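Local coordinates for sulfhydryl oxidase 1 (Homo sapiens, PDB 3LLI), which catalyses the FAD-dependent oxidation of protein thiols to disulfides, with molecular oxygen as the final electron acceptor, at residues I14-L19 against S253-D258; K46-V51 against L151-G156. All coordinates share one frame; numbering follows the deposited sequence.

The two contacts differ in both chemistry and setting. Interaction 1 is partly buried and joins stretches near the two ends of the modelled chain: strand 14-15 pairs with strand 255-256 through backbone bonds, with apolar and polar side chains around them. Interaction 2 is a buried helix-to-helix contact between 39-55 and 150-160, made by apolar packing. The centres of interactions 1 and 2 lie about 22 Å apart, on opposite sides of the middle of the chain, and the two share no element. Helix 118-134 nevertheless touches side chains of both, and each brings the side chain of an isoleucine, I14 or I154, to about 7 Å from the bound FAD.

Interaction 1 (I14-L19 against S253-D258); sequences IYMADL and SNIILD
A two-stranded parallel bridge joins stretches near the two ends of the modelled chain, I14 and Y15 pairing with I255 and I256 just where helix 16-30 begins. I256 N donates to I14 O in a bond 2.8 Å long and nearly straight at 172°. The same oxygen also takes a CA-H contact from I255. A second bond, M16 N to I256 O, is weak at 3.3 Å; it ties the first turn of the helix to the strand, Y15 being the N-cap residue.

Beta-branched isoleucines suit these extended positions. I256 and Y15 lie side by side on one face of the ribbon, I256 CD1 approaching Y15 CE1 obliquely at 3.5 Å, while the phenol OH is hydrogen-bonded to D10 N. I14 and I255 occupy the other face and reach F128 of helix 118-134. M16 is flexible enough to fill the next place: its chain, bent at chi2 (56°) and again at chi3, brings CE against L257 CD2. The same CE lies 3.7 Å from I255 CG2. N254 sets its amide across I14, with ND2 3.9 Å from I14 CG1, and hydrogen-bonds to H249 O and S12 O, binding the second segment's approach to the first. Main-chain bonds thus set the register, and apolar side chains pack on both sides of the bridge, F128 lying against the I14/I255 side while the Y15/I256 side stays partly open to solvent.

Interaction 2 (K46-V51 against L151-G156); sequences KKFVAV and LPAIRG
Within residues 151-156 the ring of F48 meets I154 and A153: I154 CG1 lies at its edge, near the ring plane and 4.4 Å from F48 CE1, and A153 O stands obliquely 3.8 Å from F48 CD1. Y157, further along the same helix, stacks with this ring, and F126 of helix 118-134 also touches it. The ring reaches the flank of the interface because chi1 (-166°) swings CG away from the backbone N, and there a broad apolar group can meet both A153 and I154.

A153 occupies the centre. Its methyl points at helix 39-55, with CB 3.7 Å from V51 CG2. So small a side chain suits a place where F48 CA and A153 CA are 5.0 Å apart. V51 contributes the branch that lies anti to its carbonyl carbon, and it also touches L129. At the exposed margin K47 carries its NZ past the contact to a salt bridge with E149, just ahead of helix 150-160.

The axes of the two short segments approach to 8.6 Å, and their N-to-C directions differ by 131°, roughly midway between perpendicular and antiparallel. Close packing about an alanine thus sets a helix of the FAD-dependent sulfhydryl oxidase region against one of the Erv1/Alr region, whose I154 side chain lies about 7 Å from the FAD.

Interaction 1 (I14-L19 against S253-D258)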
ATOM      1  N   ILE A  14      -6.703  -6.950   9.900  1.00 60.16           N
ATOM      2  CA  ILE A  14      -5.609  -6.954   8.944  1.00 58.88           C
ATOM      3  C   ILE A  14      -4.632  -8.048   9.374  1.00 58.93           C
ATOM      4  O   ILE A  14      -4.227  -8.103  10.537  1.00 59.35           O
ATOM      5  CB  ILE A  14      -4.870  -5.601   8.927  1.00 58.44           C
ATOM      6  CG1 ILE A  14      -5.791  -4.508   8.378  1.00 57.94           C
ATOM      7  CG2 ILE A  14      -3.604  -5.718   8.086  1.00 59.06           C
ATOM      8  CD1 ILE A  14      -5.088  -3.193   8.095  1.00 56.50           C
ATOM      9  N   TYR A  15      -4.256  -8.916   8.441  1.00 57.28           N
ATOM     10  CA  TYR A  15      -3.338 -10.003   8.751  1.00 57.33           C
ATOM     11  C   TYR A  15      -1.912  -9.713   8.310  1.00 55.75           C
ATOM     12  O   TYR A  15      -1.649  -9.471   7.132  1.00 53.25           O
ATOM     13  CB  TYR A  15      -3.832 -11.292   8.105  1.00 60.12           C
ATOM     14  CG  TYR A  15      -5.189 -11.704   8.619  1.00 65.80           C
ATOM     15  CD1 TYR A  15      -5.315 -12.463   9.787  1.00 68.39           C
ATOM     16  CD2 TYR A  15      -6.353 -11.273   7.985  1.00 67.22           C
ATOM     17  CE1 TYR A  15      -6.568 -12.776  10.313  1.00 69.57           C
ATOM     18  CE2 TYR A  15      -7.614 -11.579   8.502  1.00 69.31           C
ATOM     19  CZ  TYR A  15      -7.713 -12.328   9.665  1.00 70.63           C
ATOM     20  OH  TYR A  15      -8.955 -12.614  10.186  1.00 72.10           O
ATOM     21  N   MET A  16      -0.995  -9.746   9.271  1.00 54.09           N
ATOM     22  CA  MET A  16       0.411  -9.490   9.009  1.00 52.16           C
ATOM     23  C   MET A  16       0.904 -10.318   7.822  1.00 52.01           C
ATOM     24  O   MET A  16       1.826  -9.913   7.120  1.00 51.79           O
ATOM     25  CB  MET A  16       1.237  -9.815  10.258  1.00 52.27           C
ATOM     26  CG  MET A  16       2.684  -9.337  10.191  1.00 51.99           C
ATOM     27  SD  MET A  16       2.791  -7.570   9.866  1.00 48.21           S
ATOM     28  CE  MET A  16       2.756  -6.873  11.523  1.00 51.15           C
ATOM     29  N   ALA A  17       0.283 -11.472   7.598  1.00 51.44           N
ATOM     30  CA  ALA A  17       0.657 -12.346   6.491  1.00 52.74           C
ATOM     31  C   ALA A  17       0.404 -11.686   5.132  1.00 53.70           C
ATOM     32  O   ALA A  17       1.115 -11.960   4.158  1.00 54.25           O
ATOM     33  CB  ALA A  17      -0.118 -13.647   6.572  1.00 53.94           C
ATOM     34  N   ASP A  18      -0.623 -10.842   5.067  1.00 52.19           N
ATOM     35  CA  ASP A  18      -0.962 -10.149   3.826  1.00 52.30           C
ATOM     36  C   ASP A  18       0.070  -9.055   3.563  1.00 50.71           C
ATOM     37  O   ASP A  18       0.635  -8.972   2.475  1.00 51.39           O
ATOM     38  CB  ASP A  18      -2.371  -9.546   3.918  1.00 49.67           C
ATOM     39  CG  ASP A  18      -3.457 -10.611   4.071  1.00 52.47           C
ATOM     40  OD1 ASP A  18      -3.580 -11.484   3.180  1.00 52.62           O
ATOM     41  OD2 ASP A  18      -4.194 -10.580   5.081  1.00 49.16           O
ATOM     42  N   LEU A  19       0.331  -8.233   4.571  1.00 50.26           N
ATOM     43  CA  LEU A  19       1.300  -7.154   4.442  1.00 49.31           C
ATOM     44  C   LEU A  19       2.718  -7.649   4.167  1.00 50.06           C
ATOM     45  O   LEU A  19       3.494  -6.963   3.497  1.00 50.04           O
ATOM     46  CB  LEU A  19       1.305  -6.288   5.701  1.00 48.09           C
ATOM     47  CG  LEU A  19       0.022  -5.500   5.984  1.00 47.91           C
ATOM     48  CD1 LEU A  19       0.223  -4.615   7.204  1.00 49.74           C
ATOM     49  CD2 LEU A  19      -0.336  -4.655   4.782  1.00 47.52           C
ATOM     50  N   SER A 253      -2.361  -1.848  16.214  1.00 55.46           N
ATOM     51  CA  SER A 253      -3.230  -2.534  17.175  1.00 57.69           C
ATOM     52  C   SER A 253      -4.300  -3.408  16.526  1.00 58.97           C
ATOM     53  O   SER A 253      -4.822  -4.331  17.157  1.00 57.35           O
ATOM     54  CB  SER A 253      -3.901  -1.526  18.122  1.00 59.09           C
ATOM     55  OG  SER A 253      -4.851  -0.708  17.451  1.00 61.77           O
ATOM     56  N   ASN A 254      -4.631  -3.127  15.266  1.00 60.36           N
ATOM     57  CA  ASN A 254      -5.639  -3.928  14.583  1.00 60.82           C
ATOM     58  C   ASN A 254      -4.999  -5.035  13.752  1.00 60.73           C
ATOM     59  O   ASN A 254      -5.697  -5.813  13.097  1.00 59.42           O
ATOM     60  CB  ASN A 254      -6.534  -3.047  13.696  1.00 61.30           C
ATOM     61  CG  ASN A 254      -7.555  -3.863  12.905  1.00 63.72           C
ATOM     62  OD1 ASN A 254      -8.198  -4.771  13.443  1.00 62.22           O
ATOM     63  ND2 ASN A 254      -7.710  -3.541  11.623  1.00 65.81           N
ATOM     64  N   ILE A 255      -3.671  -5.123  13.792  1.00 60.86           N
ATOM     65  CA  ILE A 255      -2.971  -6.153  13.025  1.00 62.35           C
ATOM     66  C   ILE A 255      -2.890  -7.479  13.771  1.00 64.05           C
ATOM     67  O   ILE A 255      -2.413  -7.547  14.904  1.00 64.53           O
ATOM     68  CB  ILE A 255      -1.523  -5.736  12.662  1.00 61.13           C
ATOM     69  CG1 ILE A 255      -1.517  -4.406  11.909  1.00 60.32           C
ATOM     70  CG2 ILE A 255      -0.889  -6.801  11.779  1.00 60.75           C
ATOM     71  CD1 ILE A 255      -0.128  -3.929  11.534  1.00 58.61           C
ATOM     72  N   ILE A 256      -3.355  -8.537  13.124  1.00 66.38           N
ATOM     73  CA  ILE A 256      -3.311  -9.859  13.713  1.00 68.28           C
ATOM     74  C   ILE A 256      -1.966 -10.464  13.339  1.00 70.41           C
ATOM     75  O   ILE A 256      -1.794 -10.986  12.236  1.00 70.35           O
ATOM     76  CB  ILE A 256      -4.464 -10.729  13.179  1.00 67.68           C
ATOM     77  CG1 ILE A 256      -5.792 -10.171  13.697  1.00 67.99           C
ATOM     78  CG2 ILE A 256      -4.278 -12.181  13.602  1.00 67.96           C
ATOM     79  CD1 ILE A 256      -7.008 -10.952  13.259  1.00 67.36           C
ATOM     80  N   LEU A 257      -1.008 -10.365  14.258  1.00 73.20           N
ATOM     81  CA  LEU A 257       0.334 -10.891  14.032  1.00 75.95           C
ATOM     82  C   LEU A 257       0.293 -12.356  13.645  1.00 77.35           C
ATOM     83  O   LEU A 257      -0.487 -13.136  14.186  1.00 77.92           O
ATOM     84  CB  LEU A 257       1.199 -10.714  15.278  1.00 75.16           C
ATOM     85  CG  LEU A 257       1.445  -9.262  15.681  1.00 76.71           C
ATOM     86  CD1 LEU A 257       2.223  -9.213  16.994  1.00 76.73           C
ATOM     87  CD2 LEU A 257       2.208  -8.550  14.576  1.00 76.53           C
ATOM     88  N   ASP A 258       1.141 -12.725  12.696  1.00 79.94           N
ATOM     89  CA  ASP A 258       1.187 -14.099  12.233  1.00 82.80           C
ATOM     90  C   ASP A 258       2.123 -14.898  13.126  1.00 84.28           C
ATOM     91  O   ASP A 258       3.313 -15.031  12.838  1.00 84.55           O
ATOM     92  CB  ASP A 258       1.665 -14.148  10.782  1.00 82.94           C
ATOM     93  CG  ASP A 258       1.291 -15.437  10.097  1.00 83.65           C
ATOM     94  OD1 ASP A 258       0.084 -15.767  10.086  1.00 83.97           O
ATOM     95  OD2 ASP A 258       2.197 -16.118   9.570  1.00 84.12           O
TER

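Interaction 2 (K46-V51 against L151-G156)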
ATOM      1  N   LYS A  46      13.643   3.713  -5.152  1.00 42.33           N
ATOM      2  CA  LYS A  46      14.301   4.252  -3.973  1.00 44.00           C
ATOM      3  C   LYS A  46      13.338   5.008  -3.054  1.00 44.60           C
ATOM      4  O   LYS A  46      13.393   4.858  -1.834  1.00 45.29           O
ATOM      5  CB  LYS A  46      15.439   5.175  -4.383  1.00 44.94           C
ATOM      6  CG  LYS A  46      16.602   4.479  -5.066  1.00 47.30           C
ATOM      7  CD  LYS A  46      17.722   5.480  -5.375  1.00 47.62           C
ATOM      8  CE  LYS A  46      18.942   4.788  -5.966  1.00 50.59           C
ATOM      9  NZ  LYS A  46      20.033   5.753  -6.300  1.00 53.04           N
ATOM     10  N   LYS A  47      12.455   5.813  -3.640  1.00 45.64           N
ATOM     11  CA  LYS A  47      11.498   6.587  -2.854  1.00 46.17           C
ATOM     12  C   LYS A  47      10.536   5.663  -2.117  1.00 44.89           C
ATOM     13  O   LYS A  47      10.292   5.827  -0.926  1.00 46.97           O
ATOM     14  CB  LYS A  47      10.697   7.526  -3.754  1.00 48.58           C
ATOM     15  CG  LYS A  47      11.539   8.540  -4.517  1.00 54.30           C
ATOM     16  CD  LYS A  47      12.186   9.559  -3.592  1.00 55.63           C
ATOM     17  CE  LYS A  47      11.136  10.352  -2.823  1.00 58.75           C
ATOM     18  NZ  LYS A  47      11.747  11.429  -1.988  1.00 61.05           N
ATOM     19  N   PHE A  48       9.982   4.692  -2.828  1.00 41.46           N
ATOM     20  CA  PHE A  48       9.051   3.765  -2.209  1.00 39.46           C
ATOM     21  C   PHE A  48       9.688   2.969  -1.063  1.00 39.16           C
ATOM     22  O   PHE A  48       9.091   2.824   0.006  1.00 37.38           O
ATOM     23  CB  PHE A  48       8.517   2.786  -3.234  1.00 34.34           C
ATOM     24  CG  PHE A  48       7.334   2.030  -2.752  1.00 37.93           C
ATOM     25  CD1 PHE A  48       6.132   2.690  -2.520  1.00 34.82           C
ATOM     26  CD2 PHE A  48       7.416   0.660  -2.507  1.00 36.03           C
ATOM     27  CE1 PHE A  48       5.015   1.999  -2.051  1.00 38.42           C
ATOM     28  CE2 PHE A  48       6.308  -0.042  -2.037  1.00 37.77           C
ATOM     29  CZ  PHE A  48       5.098   0.633  -1.808  1.00 39.27           C
ATOM     30  N   VAL A  49      10.887   2.447  -1.297  1.00 38.83           N
ATOM     31  CA  VAL A  49      11.590   1.673  -0.278  1.00 41.17           C
ATOM     32  C   VAL A  49      11.833   2.492   0.989  1.00 42.13           C
ATOM     33  O   VAL A  49      11.672   1.973   2.092  1.00 40.93           O
ATOM     34  CB  VAL A  49      12.930   1.144  -0.805  1.00 40.65           C
ATOM     35  CG1 VAL A  49      13.793   0.671   0.342  1.00 41.31           C
ATOM     36  CG2 VAL A  49      12.677  -0.020  -1.755  1.00 43.01           C
ATOM     37  N   ALA A  50      12.219   3.759   0.819  1.00 41.47           N
ATOM     38  CA  ALA A  50      12.454   4.658   1.936  1.00 42.64           C
ATOM     39  C   ALA A  50      11.141   4.830   2.698  1.00 43.12           C
ATOM     40  O   ALA A  50      11.138   4.914   3.922  1.00 43.51           O
ATOM     41  CB  ALA A  50      12.945   6.010   1.440  1.00 42.66           C
ATOM     42  N   VAL A  51      10.027   4.878   1.972  1.00 42.38           N
ATOM     43  CA  VAL A  51       8.722   5.016   2.619  1.00 42.46           C
ATOM     44  C   VAL A  51       8.378   3.754   3.412  1.00 42.47           C
ATOM     45  O   VAL A  51       7.825   3.830   4.511  1.00 41.28           O
ATOM     46  CB  VAL A  51       7.609   5.300   1.582  1.00 42.34           C
ATOM     47  CG1 VAL A  51       6.251   4.997   2.169  1.00 39.25           C
ATOM     48  CG2 VAL A  51       7.680   6.756   1.149  1.00 42.39           C
ATOM     49  N   LEU A 151       2.087   9.537  -0.713  1.00 43.81           N
ATOM     50  CA  LEU A 151       1.221   9.380  -1.875  1.00 42.64           C
ATOM     51  C   LEU A 151       2.015   9.397  -3.197  1.00 43.33           C
ATOM     52  O   LEU A 151       1.767   8.581  -4.086  1.00 42.98           O
ATOM     53  CB  LEU A 151       0.137  10.461  -1.872  1.00 44.66           C
ATOM     54  CG  LEU A 151      -1.278   9.993  -2.223  1.00 49.73           C
ATOM     55  CD1 LEU A 151      -1.663   8.788  -1.378  1.00 48.29           C
ATOM     56  CD2 LEU A 151      -2.265  11.135  -1.999  1.00 50.24           C
ATOM     57  N   PRO A 152       2.967  10.336  -3.349  1.00 40.91           N
ATOM     58  CA  PRO A 152       3.740  10.364  -4.595  1.00 39.52           C
ATOM     59  C   PRO A 152       4.554   9.067  -4.751  1.00 40.74           C
ATOM     60  O   PRO A 152       4.661   8.527  -5.857  1.00 38.26           O
ATOM     61  CB  PRO A 152       4.626  11.600  -4.426  1.00 38.19           C
ATOM     62  CG  PRO A 152       3.749  12.522  -3.619  1.00 39.00           C
ATOM     63  CD  PRO A 152       3.186  11.569  -2.567  1.00 40.61           C
ATOM     64  N   ALA A 153       5.124   8.570  -3.648  1.00 39.58           N
ATOM     65  CA  ALA A 153       5.889   7.325  -3.693  1.00 39.07           C
ATOM     66  C   ALA A 153       4.960   6.232  -4.202  1.00 40.54           C
ATOM     67  O   ALA A 153       5.338   5.417  -5.043  1.00 41.21           O
ATOM     68  CB  ALA A 153       6.412   6.953  -2.301  1.00 37.59           C
ATOM     69  N   ILE A 154       3.735   6.227  -3.686  1.00 40.14           N
ATOM     70  CA  ILE A 154       2.746   5.240  -4.077  1.00 39.73           C
ATOM     71  C   ILE A 154       2.382   5.410  -5.545  1.00 42.14           C
ATOM     72  O   ILE A 154       2.148   4.427  -6.254  1.00 40.08           O
ATOM     73  CB  ILE A 154       1.487   5.361  -3.196  1.00 39.81           C
ATOM     74  CG1 ILE A 154       1.859   5.064  -1.727  1.00 38.86           C
ATOM     75  CG2 ILE A 154       0.398   4.431  -3.709  1.00 37.25           C
ATOM     76  CD1 ILE A 154       0.702   5.245  -0.744  1.00 36.88           C
ATOM     77  N   ARG A 155       2.348   6.657  -6.006  1.00 43.08           N
ATOM     78  CA  ARG A 155       2.019   6.922  -7.406  1.00 44.56           C
ATOM     79  C   ARG A 155       3.158   6.413  -8.289  1.00 43.44           C
ATOM     80  O   ARG A 155       2.928   5.754  -9.302  1.00 44.81           O
ATOM     81  CB  ARG A 155       1.819   8.417  -7.630  1.00 44.68           C
ATOM     82  CG  ARG A 155       1.423   8.777  -9.052  1.00 46.94           C
ATOM     83  CD  ARG A 155       1.314  10.283  -9.209  1.00 46.48           C
ATOM     84  NE  ARG A 155       0.639  10.646 -10.449  1.00 49.73           N
ATOM     85  CZ  ARG A 155       0.357  11.895 -10.811  1.00 50.24           C
ATOM     86  NH1 ARG A 155       0.696  12.918 -10.028  1.00 49.46           N
ATOM     87  NH2 ARG A 155      -0.280  12.119 -11.950  1.00 51.68           N
ATOM     88  N   GLY A 156       4.385   6.718  -7.883  1.00 42.29           N
ATOM     89  CA  GLY A 156       5.552   6.287  -8.628  1.00 42.19           C
ATOM     90  C   GLY A 156       5.646   4.769  -8.734  1.00 42.17           C
ATOM     91  O   GLY A 156       5.914   4.239  -9.815  1.00 38.54           O
TER